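Local coordinates for carbohydrate-binding protein (Flavonifractor plautii, PDB 6N1B) that probably removes the acetyl group from the N-acetylgalactosamine of blood group A antigen, a step in converting A to O type blood, at residues Arg353-Asn364 and Ser381-Ala392. Numbering follows the deposited sequence.
Sequences RVWYSALQKDTN and SEDDRIWRIGYA
Leu359 lays its CD2 methyl over the six-membered ring of Trp387, 3.5 Å from the centroid and only 7° off the ring normal, while CD1 touches the rim at CE3. The two side chains run side by side from a non-hydrogen-bonded pair, and the same CD2 also meets CD of Arg385. The Trp387 side chain lies about 5 Å from the beta-galactose of the bound trisaccharide. Farther along the same face, Tyr391 turns the edge of its ring (CD1 and CE1) onto the face of Trp355 in a T-shaped stack, its centroid 4.9 Å from that of the five-membered ring and the planes at 60°. With CG anti to the backbone N (chi1 -178°), the tyrosine reaches past Trp355 to Arg353, whose NE gives its OH a bond of 2.9 Å in the guanidinium plane; Glu393 is a second partner of that hydroxyl. These strands are the middle pair of a four-stranded antiparallel sheet, one of several such sheets, consistent with a beta-propeller blade, and eight backbone hydrogen bonds join them from Val354–Ala392 to Gln360–Ile386. On the opposite face, Tyr356 sets its ring edge against the backbone at Tyr391 O and brings CE1 to 4.1 Å from Ala392 CB. Beyond the strands, Thr363 OG1 donates to Asp383 O at 2.7 Å from above the carbonyl plane. Water bridges Asp362 N to Arg385 NE, and Asp384 OD2 salt-bridges Arg79 of the glycan pocket.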
ATOM      1  N   ARG A 353      -4.800 -13.090   3.157  1.00  8.97           N
ATOM      2  CA  ARG A 353      -4.209 -12.395   4.325  1.00  9.14           C
ATOM      3  C   ARG A 353      -4.183 -10.929   3.999  1.00  8.66           C
ATOM      4  O   ARG A 353      -3.518 -10.562   3.026  1.00  9.49           O
ATOM      5  CB  ARG A 353      -2.875 -12.941   4.685  1.00  9.50           C
ATOM      6  CG  ARG A 353      -2.885 -14.455   4.993  1.00 10.91           C
ATOM      7  CD  ARG A 353      -1.557 -14.976   5.439  1.00 10.67           C
ATOM      8  NE  ARG A 353      -1.153 -14.404   6.704  1.00 11.09           N
ATOM      9  CZ  ARG A 353       0.041 -14.630   7.225  1.00 10.79           C
ATOM     10  NH1 ARG A 353       0.893 -15.395   6.658  1.00 13.60           N
ATOM     11  NH2 ARG A 353       0.405 -14.040   8.420  1.00 12.60           N
ATOM     12  N   VAL A 354      -4.882 -10.083   4.783  1.00  8.78           N
ATOM     13  CA  VAL A 354      -5.083  -8.690   4.414  1.00  8.38           C
ATOM     14  C   VAL A 354      -4.646  -7.805   5.522  1.00  7.50           C
ATOM     15  O   VAL A 354      -5.252  -7.822   6.637  1.00  9.23           O
ATOM     16  CB  VAL A 354      -6.512  -8.382   3.968  1.00  9.57           C
ATOM     17  CG1 VAL A 354      -6.670  -6.931   3.565  1.00 10.24           C
ATOM     18  CG2 VAL A 354      -6.940  -9.379   2.847  1.00 11.17           C
ATOM     19  N   TRP A 355      -3.657  -6.972   5.334  1.00  8.20           N
ATOM     20  CA  TRP A 355      -3.221  -5.884   6.279  1.00  8.87           C
ATOM     21  C   TRP A 355      -3.940  -4.674   5.809  1.00  8.86           C
ATOM     22  O   TRP A 355      -3.666  -4.126   4.730  1.00  8.95           O
ATOM     23  CB  TRP A 355      -1.706  -5.763   6.290  1.00  8.45           C
ATOM     24  CG  TRP A 355      -0.999  -6.958   6.875  1.00  8.21           C
ATOM     25  CD1 TRP A 355      -0.577  -7.044   8.157  1.00 10.36           C
ATOM     26  CD2 TRP A 355      -0.647  -8.211   6.235  1.00  8.61           C
ATOM     27  NE1 TRP A 355      -0.029  -8.301   8.340  1.00  9.98           N
ATOM     28  CE2 TRP A 355      -0.019  -9.018   7.185  1.00  9.58           C
ATOM     29  CE3 TRP A 355      -0.776  -8.729   4.925  1.00  8.93           C
ATOM     30  CZ2 TRP A 355       0.402 -10.299   6.897  1.00 10.52           C
ATOM     31  CZ3 TRP A 355      -0.333  -9.960   4.632  1.00  9.59           C
ATOM     32  CH2 TRP A 355       0.246 -10.756   5.624  1.00 10.09           C
ATOM     33  N   TYR A 356      -4.984  -4.238   6.570  1.00  9.01           N
ATOM     34  CA  TYR A 356      -5.815  -3.129   6.175  1.00  8.62           C
ATOM     35  C   TYR A 356      -5.584  -1.917   6.994  1.00  8.49           C
ATOM     36  O   TYR A 356      -5.500  -2.016   8.231  1.00 10.95           O
ATOM     37  CB  TYR A 356      -7.311  -3.498   6.122  1.00  9.22           C
ATOM     38  CG  TYR A 356      -8.088  -3.600   7.426  1.00  8.24           C
ATOM     39  CD1 TYR A 356      -8.110  -4.799   8.147  1.00  9.39           C
ATOM     40  CD2 TYR A 356      -8.846  -2.600   7.842  1.00  9.02           C
ATOM     41  CE1 TYR A 356      -8.922  -4.939   9.301  1.00  8.60           C
ATOM     42  CE2 TYR A 356      -9.678  -2.717   8.936  1.00  9.01           C
ATOM     43  CZ  TYR A 356      -9.758  -3.851   9.660  1.00  9.30           C
ATOM     44  OH  TYR A 356     -10.565  -4.026  10.735  1.00 10.06           O
ATOM     45  N   SER A 357      -5.474  -0.754   6.393  1.00  8.72           N
ATOM     46  CA  SER A 357      -5.502   0.469   7.160  1.00  8.43           C
ATOM     47  C   SER A 357      -6.895   1.033   7.222  1.00  7.62           C
ATOM     48  O   SER A 357      -7.767   0.674   6.371  1.00  8.62           O
ATOM     49  CB  SER A 357      -4.446   1.447   6.688  1.00  8.96           C
ATOM     50  OG  SER A 357      -4.699   1.978   5.373  1.00  9.07           O
ATOM     51  N   ALA A 358      -7.163   1.834   8.247  1.00  8.24           N
ATOM     52  CA  ALA A 358      -8.496   2.411   8.433  1.00  8.44           C
ATOM     53  C   ALA A 358      -8.375   3.626   9.334  1.00  8.29           C
ATOM     54  O   ALA A 358      -7.324   3.937   9.872  1.00  8.44           O
ATOM     55  CB  ALA A 358      -9.470   1.387   8.972  1.00  9.34           C
ATOM     56  N   LEU A 359      -9.507   4.325   9.448  1.00  8.62           N
ATOM     57  CA  LEU A 359      -9.600   5.532  10.302  1.00  8.95           C
ATOM     58  C   LEU A 359     -10.866   5.436  11.150  1.00  8.24           C
ATOM     59  O   LEU A 359     -11.868   4.907  10.698  1.00  8.93           O
ATOM     60  CB  LEU A 359      -9.679   6.813   9.452  1.00  9.00           C
ATOM     61  CG  LEU A 359      -8.440   7.222   8.693  1.00 10.53           C
ATOM     62  CD1 LEU A 359      -8.199   6.432   7.424  1.00  9.52           C
ATOM     63  CD2 LEU A 359      -8.496   8.677   8.393  1.00 11.99           C
ATOM     64  N   GLN A 360     -10.737   6.053  12.357  1.00  9.15           N
ATOM     65  CA  GLN A 360     -11.843   6.258  13.261  1.00  8.89           C
ATOM     66  C   GLN A 360     -12.243   7.676  13.182  1.00  9.37           C
ATOM     67  O   GLN A 360     -11.409   8.609  13.196  1.00 10.22           O
ATOM     68  CB  GLN A 360     -11.452   5.866  14.687  1.00  9.82           C
ATOM     69  CG  GLN A 360     -12.636   5.975  15.644  1.00  9.77           C
ATOM     70  CD  GLN A 360     -12.394   5.482  17.059  1.00  9.81           C
ATOM     71  OE1 GLN A 360     -11.360   4.875  17.359  1.00 10.48           O
ATOM     72  NE2 GLN A 360     -13.380   5.811  17.934  1.00 11.59           N
ATOM     73  N   LYS A 361     -13.573   7.933  13.115  1.00  9.52           N
ATOM     74  CA  LYS A 361     -14.131   9.306  13.072  1.00  9.74           C
ATOM     75  C   LYS A 361     -14.312   9.941  14.463  1.00 11.09           C
ATOM     76  O   LYS A 361     -14.479   9.287  15.452  1.00 11.02           O
ATOM     77  CB  LYS A 361     -15.433   9.369  12.311  1.00 10.75           C
ATOM     78  CG  LYS A 361     -16.500   8.436  12.866  1.00 15.79           C
ATOM     79  CD  LYS A 361     -17.798   8.557  12.046  1.00 17.70           C
ATOM     80  CE  LYS A 361     -18.536   7.275  12.174  1.00 22.32           C
ATOM     81  NZ  LYS A 361     -18.907   6.986  13.524  1.00 20.75           N
ATOM     82  N   ASP A 362     -14.333  11.269  14.437  1.00 11.20           N
ATOM     83  CA  ASP A 362     -14.841  12.007  15.600  1.00 12.78           C
ATOM     84  C   ASP A 362     -14.073  11.770  16.882  1.00 12.15           C
ATOM     85  O   ASP A 362     -14.594  11.620  17.979  1.00 15.10           O
ATOM     86  CB  ASP A 362     -16.337  11.825  15.801  1.00 14.55           C
ATOM     87  CG  ASP A 362     -17.125  12.277  14.615  1.00 18.50           C
ATOM     88  OD1 ASP A 362     -16.871  13.345  14.054  1.00 28.18           O
ATOM     89  OD2 ASP A 362     -18.021  11.528  14.286  1.00 25.60           O
ATOM     90  N   THR A 363     -12.745  11.744  16.768  1.00 11.60           N
ATOM     91  CA  THR A 363     -11.906  11.236  17.839  1.00 11.75           C
ATOM     92  C   THR A 363     -11.252  12.347  18.753  1.00 13.46           C
ATOM     93  O   THR A 363     -10.601  11.982  19.746  1.00 12.88           O
ATOM     94  CB  THR A 363     -10.776  10.372  17.322  1.00 10.98           C
ATOM     95  OG1 THR A 363     -10.108  11.005  16.233  1.00 10.72           O
ATOM     96  CG2 THR A 363     -11.269   9.007  16.903  1.00 11.15           C
ATOM     97  N   ASN A 364     -11.515  13.605  18.491  1.00 12.79           N
ATOM     98  CA  ASN A 364     -10.704  14.650  19.229  1.00 13.14           C
ATOM     99  C   ASN A 364     -10.971  14.455  20.762  1.00 12.70           C
ATOM    100  O   ASN A 364     -12.095  14.469  21.169  1.00 13.77           O
ATOM    101  CB  ASN A 364     -11.145  16.045  18.891  1.00 12.98           C
ATOM    102  CG  ASN A 364     -11.147  16.314  17.415  1.00 13.71           C
ATOM    103  OD1 ASN A 364     -10.181  17.095  16.940  1.00 16.21           O
ATOM    104  ND2 ASN A 364     -12.067  15.804  16.679  1.00 11.50           N
ATOM    105  N   SER A 381      -5.932  16.703  20.849  1.00 15.18           N
ATOM    106  CA  SER A 381      -6.790  17.797  20.483  1.00 15.52           C
ATOM    107  C   SER A 381      -6.984  17.969  18.934  1.00 14.10           C
ATOM    108  O   SER A 381      -8.080  18.365  18.562  1.00 15.16           O
ATOM    109  CB  SER A 381      -6.198  19.102  21.031  1.00 17.51           C
ATOM    110  OG  SER A 381      -4.861  19.230  20.562  1.00 20.36           O
ATOM    111  N   GLU A 382      -5.988  17.646  18.144  1.00 12.89           N
ATOM    112  CA  GLU A 382      -6.049  17.808  16.725  1.00 13.57           C
ATOM    113  C   GLU A 382      -6.224  16.452  16.063  1.00 12.68           C
ATOM    114  O   GLU A 382      -6.158  16.428  14.809  1.00 12.82           O
ATOM    115  CB  GLU A 382      -4.872  18.635  16.191  1.00 14.79           C
ATOM    116  CG  GLU A 382      -4.886  20.011  16.790  1.00 14.83           C
ATOM    117  CD  GLU A 382      -3.836  20.956  16.242  1.00 19.65           C
ATOM    118  OE1 GLU A 382      -3.318  20.750  15.140  1.00 23.75           O
ATOM    119  OE2 GLU A 382      -3.739  22.025  16.893  1.00 26.32           O
ATOM    120  N   ASP A 383      -6.515  15.395  16.812  1.00 10.97           N
ATOM    121  CA  ASP A 383      -6.872  14.114  16.215  1.00 12.23           C
ATOM    122  C   ASP A 383      -8.342  14.128  15.807  1.00 10.46           C
ATOM    123  O   ASP A 383      -9.190  13.573  16.505  1.00 10.27           O
ATOM    124  CB  ASP A 383      -6.564  13.010  17.181  1.00 11.02           C
ATOM    125  CG  ASP A 383      -5.104  12.668  17.338  1.00 11.05           C
ATOM    126  OD1 ASP A 383      -4.317  12.916  16.373  1.00 11.21           O
ATOM    127  OD2 ASP A 383      -4.734  12.282  18.500  1.00 11.57           O
ATOM    128  N   ASP A 384      -8.647  14.747  14.683  1.00 10.74           N
ATOM    129  CA  ASP A 384      -9.983  14.742  14.184  1.00 11.02           C
ATOM    130  C   ASP A 384     -10.509  13.341  13.876  1.00  9.78           C
ATOM    131  O   ASP A 384     -11.702  12.984  13.978  1.00 11.43           O
ATOM    132  CB  ASP A 384     -10.173  15.631  12.932  1.00 10.99           C
ATOM    133  CG  ASP A 384      -9.674  17.016  13.113  1.00 12.20           C
ATOM    134  OD1 ASP A 384     -10.034  17.686  14.095  1.00 14.46           O
ATOM    135  OD2 ASP A 384      -8.800  17.450  12.383  1.00 15.21           O
ATOM    136  N   ARG A 385      -9.517  12.488  13.452  1.00 10.48           N
ATOM    137  CA  ARG A 385      -9.678  11.065  13.222  1.00 10.22           C
ATOM    138  C   ARG A 385      -8.343  10.420  13.696  1.00  9.14           C
ATOM    139  O   ARG A 385      -7.402  11.158  13.984  1.00 10.21           O
ATOM    140  CB  ARG A 385      -9.846  10.839  11.660  1.00  9.88           C
ATOM    141  CG  ARG A 385     -11.036  11.550  11.081  1.00 11.71           C
ATOM    142  CD  ARG A 385     -11.226  11.272   9.605  1.00 14.19           C
ATOM    143  NE  ARG A 385     -12.410  12.000   9.157  1.00 15.51           N
ATOM    144  CZ  ARG A 385     -12.549  12.576   7.989  1.00 17.18           C
ATOM    145  NH1 ARG A 385     -11.624  12.564   7.057  1.00 17.97           N
ATOM    146  NH2 ARG A 385     -13.661  13.297   7.834  1.00 18.05           N
ATOM    147  N   ILE A 386      -8.369   9.110  13.791  1.00  9.16           N
ATOM    148  CA  ILE A 386      -7.175   8.352  14.163  1.00  8.81           C
ATOM    149  C   ILE A 386      -6.924   7.317  13.068  1.00  8.07           C
ATOM    150  O   ILE A 386      -7.803   6.645  12.586  1.00  8.80           O
ATOM    151  CB  ILE A 386      -7.332   7.646  15.524  1.00  8.55           C
ATOM    152  CG1 ILE A 386      -7.436   8.624  16.674  1.00  9.46           C
ATOM    153  CG2 ILE A 386      -6.202   6.661  15.804  1.00 10.29           C
ATOM    154  CD1 ILE A 386      -6.127   9.308  17.083  1.00  9.08           C
ATOM    155  N   TRP A 387      -5.648   7.216  12.683  1.00  8.28           N
ATOM    156  CA  TRP A 387      -5.173   6.329  11.615  1.00  8.44           C
ATOM    157  C   TRP A 387      -4.475   5.101  12.204  1.00  8.26           C
ATOM    158  O   TRP A 387      -3.454   5.291  12.928  1.00  8.67           O
ATOM    159  CB  TRP A 387      -4.167   7.035  10.686  1.00  8.98           C
ATOM    160  CG  TRP A 387      -4.574   8.354  10.090  1.00  9.59           C
ATOM    161  CD1 TRP A 387      -4.717   9.519  10.715  1.00 10.39           C
ATOM    162  CD2 TRP A 387      -4.849   8.607   8.675  1.00  8.98           C
ATOM    163  NE1 TRP A 387      -5.012  10.567   9.815  1.00 11.19           N
ATOM    164  CE2 TRP A 387      -5.127   9.997   8.553  1.00 10.42           C
ATOM    165  CE3 TRP A 387      -4.856   7.813   7.564  1.00  9.41           C
ATOM    166  CZ2 TRP A 387      -5.378  10.608   7.343  1.00 11.38           C
ATOM    167  CZ3 TRP A 387      -5.184   8.404   6.315  1.00 10.90           C
ATOM    168  CH2 TRP A 387      -5.427   9.784   6.247  1.00 10.16           C
ATOM    169  N   ARG A 388      -4.898   3.893  11.849  1.00  8.00           N
ATOM    170  CA  ARG A 388      -4.186   2.687  12.262  1.00  8.04           C
ATOM    171  C   ARG A 388      -4.185   1.632  11.143  1.00  8.02           C
ATOM    172  O   ARG A 388      -4.920   1.721  10.137  1.00  8.86           O
ATOM    173  CB  ARG A 388      -4.919   2.008  13.482  1.00  9.19           C
ATOM    174  CG  ARG A 388      -5.095   2.813  14.744  1.00  9.28           C
ATOM    175  CD  ARG A 388      -3.781   3.203  15.414  1.00 10.09           C
ATOM    176  NE  ARG A 388      -4.115   3.892  16.647  1.00  8.92           N
ATOM    177  CZ  ARG A 388      -3.287   4.606  17.365  1.00  8.83           C
ATOM    178  NH1 ARG A 388      -2.000   4.752  17.000  1.00 10.74           N
ATOM    179  NH2 ARG A 388      -3.734   5.209  18.483  1.00 10.90           N
ATOM    180  N   ILE A 389      -3.370   0.590  11.371  1.00  8.39           N
ATOM    181  CA  ILE A 389      -3.287  -0.597  10.507  1.00  8.41           C
ATOM    182  C   ILE A 389      -3.638  -1.813  11.315  1.00  7.99           C
ATOM    183  O   ILE A 389      -3.058  -2.042  12.403  1.00  9.41           O
ATOM    184  CB  ILE A 389      -1.829  -0.778   9.953  1.00  9.19           C
ATOM    185  CG1 ILE A 389      -1.469   0.384   9.030  1.00  8.98           C
ATOM    186  CG2 ILE A 389      -1.694  -2.104   9.238  1.00 10.32           C
ATOM    187  CD1 ILE A 389       0.060   0.496   8.770  1.00 10.74           C
ATOM    188  N   GLY A 390      -4.571  -2.603  10.776  1.00  8.82           N
ATOM    189  CA  GLY A 390      -4.991  -3.879  11.334  1.00  9.23           C
ATOM    190  C   GLY A 390      -4.929  -5.026  10.339  1.00  8.94           C
ATOM    191  O   GLY A 390      -4.188  -4.909   9.359  1.00  9.40           O
ATOM    192  N   TYR A 391      -5.713  -6.084  10.579  1.00  9.20           N
ATOM    193  CA  TYR A 391      -5.577  -7.283   9.839  1.00  8.96           C
ATOM    194  C   TYR A 391      -6.882  -8.000   9.745  1.00  8.81           C
ATOM    195  O   TYR A 391      -7.710  -8.012  10.686  1.00  9.97           O
ATOM    196  CB  TYR A 391      -4.532  -8.195  10.533  1.00 10.07           C
ATOM    197  CG  TYR A 391      -4.240  -9.512   9.824  1.00  9.41           C
ATOM    198  CD1 TYR A 391      -3.429  -9.588   8.708  1.00 10.46           C
ATOM    199  CD2 TYR A 391      -4.838 -10.683  10.276  1.00  9.19           C
ATOM    200  CE1 TYR A 391      -3.234 -10.776   8.028  1.00  9.51           C
ATOM    201  CE2 TYR A 391      -4.599 -11.915   9.591  1.00 10.98           C
ATOM    202  CZ  TYR A 391      -3.766 -11.920   8.485  1.00 10.70           C
ATOM    203  OH  TYR A 391      -3.567 -13.159   7.819  1.00 11.20           O
ATOM    204  N   ALA A 392      -7.136  -8.651   8.577  1.00  8.37           N
ATOM    205  CA  ALA A 392      -8.282  -9.501   8.351  1.00  9.39           C
ATOM    206  C   ALA A 392      -7.872 -10.682   7.491  1.00  9.91           C
ATOM    207  O   ALA A 392      -6.901 -10.604   6.757  1.00  9.87           O
ATOM    208  CB  ALA A 392      -9.349  -8.655   7.691  1.00  9.45           C
TER
HETATM  209  O   HOH W   1     -14.338  12.681  11.588  1.00 20.70           O